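Local coordinates for thiosulfate sulfurtransferase TUM1 (Saccharomyces cerevisiae, PDB 3UTN), which accepts persulfide sulfur from the desulfurase NFS1 and passes it to UBA4 for the 2-thiolation of the wobble uridine of tRNAs, at residues 225-230 and 320-325. Residues are numbered along the deposited sequence; the frame is centred on the assembly and turned at random.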
ATOM      1  N   ASP A 225     -10.592   7.611  18.463  1.00 38.30           N
ATOM      2  CA  ASP A 225     -10.528   6.616  19.527  1.00 37.00           C
ATOM      3  C   ASP A 225      -9.093   6.201  19.825  1.00 36.64           C
ATOM      4  O   ASP A 225      -8.831   5.491  20.797  1.00 36.88           O
ATOM      5  CB  ASP A 225     -11.361   5.386  19.146  1.00 37.44           C
ATOM      6  CG  ASP A 225     -10.921   4.761  17.826  1.00 38.28           C
ATOM      7  OD1 ASP A 225     -10.395   5.486  16.952  1.00 38.65           O
ATOM      8  OD2 ASP A 225     -11.111   3.540  17.660  1.00 38.84           O
ATOM      9  N   ILE A 226      -8.171   6.661  18.984  1.00 35.65           N
ATOM     10  CA  ILE A 226      -6.794   6.188  18.990  1.00 35.03           C
ATOM     11  C   ILE A 226      -5.847   7.319  19.339  1.00 32.55           C
ATOM     12  O   ILE A 226      -5.803   8.327  18.640  1.00 33.55           O
ATOM     13  CB  ILE A 226      -6.393   5.606  17.611  1.00 35.63           C
ATOM     14  CG1 ILE A 226      -7.355   4.502  17.174  1.00 37.54           C
ATOM     15  CG2 ILE A 226      -4.980   5.050  17.635  1.00 36.04           C
ATOM     16  CD1 ILE A 226      -7.542   3.402  18.195  1.00 37.23           C
ATOM     17  N   PRO A 227      -5.091   7.162  20.434  1.00 30.54           N
ATOM     18  CA  PRO A 227      -3.996   8.087  20.646  1.00 29.03           C
ATOM     19  C   PRO A 227      -2.897   7.785  19.647  1.00 28.32           C
ATOM     20  O   PRO A 227      -2.817   6.671  19.127  1.00 26.28           O
ATOM     21  CB  PRO A 227      -3.514   7.750  22.058  1.00 29.19           C
ATOM     22  CG  PRO A 227      -3.971   6.356  22.301  1.00 29.44           C
ATOM     23  CD  PRO A 227      -5.254   6.217  21.550  1.00 29.57           C
ATOM     24  N   SER A 228      -2.057   8.772  19.382  1.00 27.39           N
ATOM     25  CA  SER A 228      -0.902   8.546  18.547  1.00 27.51           C
ATOM     26  C   SER A 228       0.221   7.953  19.390  1.00 26.91           C
ATOM     27  O   SER A 228      -0.008   7.442  20.486  1.00 26.43           O
ATOM     28  CB  SER A 228      -0.470   9.839  17.870  1.00 27.98           C
ATOM     29  OG  SER A 228      -0.212  10.846  18.828  1.00 29.83           O
ATOM     30  N   GLY A 229       1.439   8.029  18.880  1.00 26.14           N
ATOM     31  CA  GLY A 229       2.540   7.334  19.503  1.00 25.71           C
ATOM     32  C   GLY A 229       2.853   6.172  18.603  1.00 25.14           C
ATOM     33  O   GLY A 229       2.356   6.090  17.481  1.00 25.10           O
ATOM     34  N   HIS A 230       3.666   5.251  19.084  1.00 24.66           N
ATOM     35  CA  HIS A 230       4.079   4.176  18.221  1.00 24.51           C
ATOM     36  C   HIS A 230       4.237   2.900  18.948  1.00 24.25           C
ATOM     37  O   HIS A 230       4.216   2.849  20.183  1.00 23.72           O
ATOM     38  CB  HIS A 230       5.366   4.531  17.520  1.00 24.29           C
ATOM     39  CG  HIS A 230       6.503   4.791  18.453  1.00 25.35           C
ATOM     40  ND1 HIS A 230       6.725   5.996  18.997  1.00 25.06           N
ATOM     41  CD2 HIS A 230       7.498   3.951  18.935  1.00 25.48           C
ATOM     42  CE1 HIS A 230       7.805   5.933  19.785  1.00 26.24           C
ATOM     43  NE2 HIS A 230       8.284   4.683  19.735  1.00 26.22           N
ATOM     44  N   GLU A 320      -0.659   1.203  27.359  1.00 36.78           N
ATOM     45  CA  GLU A 320       0.584   0.703  27.928  1.00 37.81           C
ATOM     46  C   GLU A 320       1.588   0.426  26.818  1.00 36.85           C
ATOM     47  O   GLU A 320       2.796   0.584  26.994  1.00 37.69           O
ATOM     48  CB  GLU A 320       0.334  -0.587  28.709  1.00 40.14           C
ATOM     49  CG  GLU A 320       1.279  -0.772  29.884  1.00 43.73           C
ATOM     50  CD  GLU A 320       1.935  -2.143  29.920  1.00 45.30           C
ATOM     51  OE1 GLU A 320       1.213  -3.164  29.942  1.00 45.93           O
ATOM     52  OE2 GLU A 320       3.187  -2.189  29.940  1.00 45.29           O
ATOM     53  N   TRP A 321       1.068   0.022  25.666  1.00 34.41           N
ATOM     54  CA  TRP A 321       1.896  -0.390  24.551  1.00 32.29           C
ATOM     55  C   TRP A 321       2.035   0.684  23.531  1.00 31.29           C
ATOM     56  O   TRP A 321       2.288   0.425  22.358  1.00 29.71           O
ATOM     57  CB  TRP A 321       1.318  -1.639  23.946  1.00 32.20           C
ATOM     58  CG  TRP A 321       1.442  -2.781  24.901  1.00 32.76           C
ATOM     59  CD1 TRP A 321       0.434  -3.395  25.631  1.00 32.90           C
ATOM     60  CD2 TRP A 321       2.674  -3.457  25.296  1.00 32.85           C
ATOM     61  NE1 TRP A 321       0.944  -4.398  26.412  1.00 33.12           N
ATOM     62  CE2 TRP A 321       2.283  -4.487  26.259  1.00 32.86           C
ATOM     63  CE3 TRP A 321       4.011  -3.328  24.948  1.00 32.31           C
ATOM     64  CZ2 TRP A 321       3.205  -5.341  26.829  1.00 33.08           C
ATOM     65  CZ3 TRP A 321       4.936  -4.191  25.537  1.00 32.77           C
ATOM     66  CH2 TRP A 321       4.541  -5.173  26.456  1.00 32.60           C
ATOM     67  N   ILE A 322       1.876   1.914  23.996  1.00 30.54           N
ATOM     68  CA  ILE A 322       2.039   3.073  23.163  1.00 30.64           C
ATOM     69  C   ILE A 322       3.309   3.760  23.604  1.00 31.19           C
ATOM     70  O   ILE A 322       3.401   4.263  24.725  1.00 31.32           O
ATOM     71  CB  ILE A 322       0.837   4.023  23.293  1.00 30.17           C
ATOM     72  CG1 ILE A 322      -0.426   3.333  22.773  1.00 29.93           C
ATOM     73  CG2 ILE A 322       1.115   5.339  22.578  1.00 29.74           C
ATOM     74  CD1 ILE A 322      -1.684   4.152  22.923  1.00 30.46           C
ATOM     75  N   ALA A 323       4.301   3.741  22.728  1.00 30.81           N
ATOM     76  CA  ALA A 323       5.523   4.469  22.972  1.00 31.62           C
ATOM     77  C   ALA A 323       5.378   5.858  22.375  1.00 32.50           C
ATOM     78  O   ALA A 323       4.752   6.035  21.331  1.00 32.16           O
ATOM     79  CB  ALA A 323       6.710   3.736  22.377  1.00 30.22           C
ATOM     80  N   GLU A 324       5.930   6.845  23.066  1.00 33.67           N
ATOM     81  CA  GLU A 324       5.930   8.211  22.583  1.00 35.35           C
ATOM     82  C   GLU A 324       7.318   8.571  22.101  1.00 35.10           C
ATOM     83  O   GLU A 324       8.274   7.820  22.311  1.00 34.37           O
ATOM     84  CB  GLU A 324       5.534   9.170  23.697  1.00 37.40           C
ATOM     85  CG  GLU A 324       4.048   9.245  23.972  1.00 40.20           C
ATOM     86  CD  GLU A 324       3.744   9.937  25.287  1.00 42.75           C
ATOM     87  OE1 GLU A 324       4.645  10.007  26.152  1.00 45.16           O
ATOM     88  OE2 GLU A 324       2.600  10.404  25.462  1.00 45.35           O
ATOM     89  N   ASN A 325       7.414   9.738  21.471  1.00 36.13           N
ATOM     90  CA  ASN A 325       8.674  10.271  20.977  1.00 38.11           C
ATOM     91  C   ASN A 325       9.429   9.200  20.202  1.00 38.46           C
ATOM     92  O   ASN A 325       8.908   8.692  19.211  1.00 38.37           O
ATOM     93  CB  ASN A 325       9.482  10.876  22.129  1.00 39.61           C
ATOM     94  CG  ASN A 325       8.656  11.835  22.966  1.00 40.60           C
ATOM     95  OD1 ASN A 325       7.952  12.696  22.433  1.00 40.96           O
ATOM     96  ND2 ASN A 325       8.722  11.681  24.284  1.00 41.49           N
TER
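A single antiparallel beta bridge in the catalytic rhodanese domain pairs His-230 with Ala-323, joining the loop ahead of strand 234-236 to the C-terminal tail. It is a hydrogen-bonded pair: His-230 N donates to Ala-323 O (2.6 Å), and Ala-323 N to His-230 O (2.7 Å), both donors lying in the carbonyl planes. With CG turned between its own backbone N and carbonyl carbon (chi1 60°), the His-230 imidazole folds back over the tail. Ala-323 CB makes a CH-pi contact over one face of the His-230 ring, 3.5 Å from its centroid, while Glu-324 O meets His-230 CE1 at the edge, at 3.2 Å. Both ring nitrogens are hydrogen-bonded to carbonyl oxygens, ND1 to Phe-215 O and NE2 to Asp-327 O, which fixes the ring's rotation and suggests a doubly protonated, charged imidazole; Phe-215 also stacks on it. A leucine at His-230 would probably leave those two carbonyls without their ring partners and the chain end more mobile. Beside the bridge, Ile-322 CG2 lies 3.2 Å from Ser-228 O and 3.9 Å from Gly-229 CA, where a side chain would clash. Ile-322 CD1 presses tightly on Pro-227 CG (3.2 Å), the two side chains crossing at about a right angle. Helix 309-317 backs this apolar end, Val-314 touching Pro-227 and Trp-310 touching Ile-322, while the His-230 side chain lies about 10 Å from that of the persulfide-forming Cys-282, which follows strand 278-281.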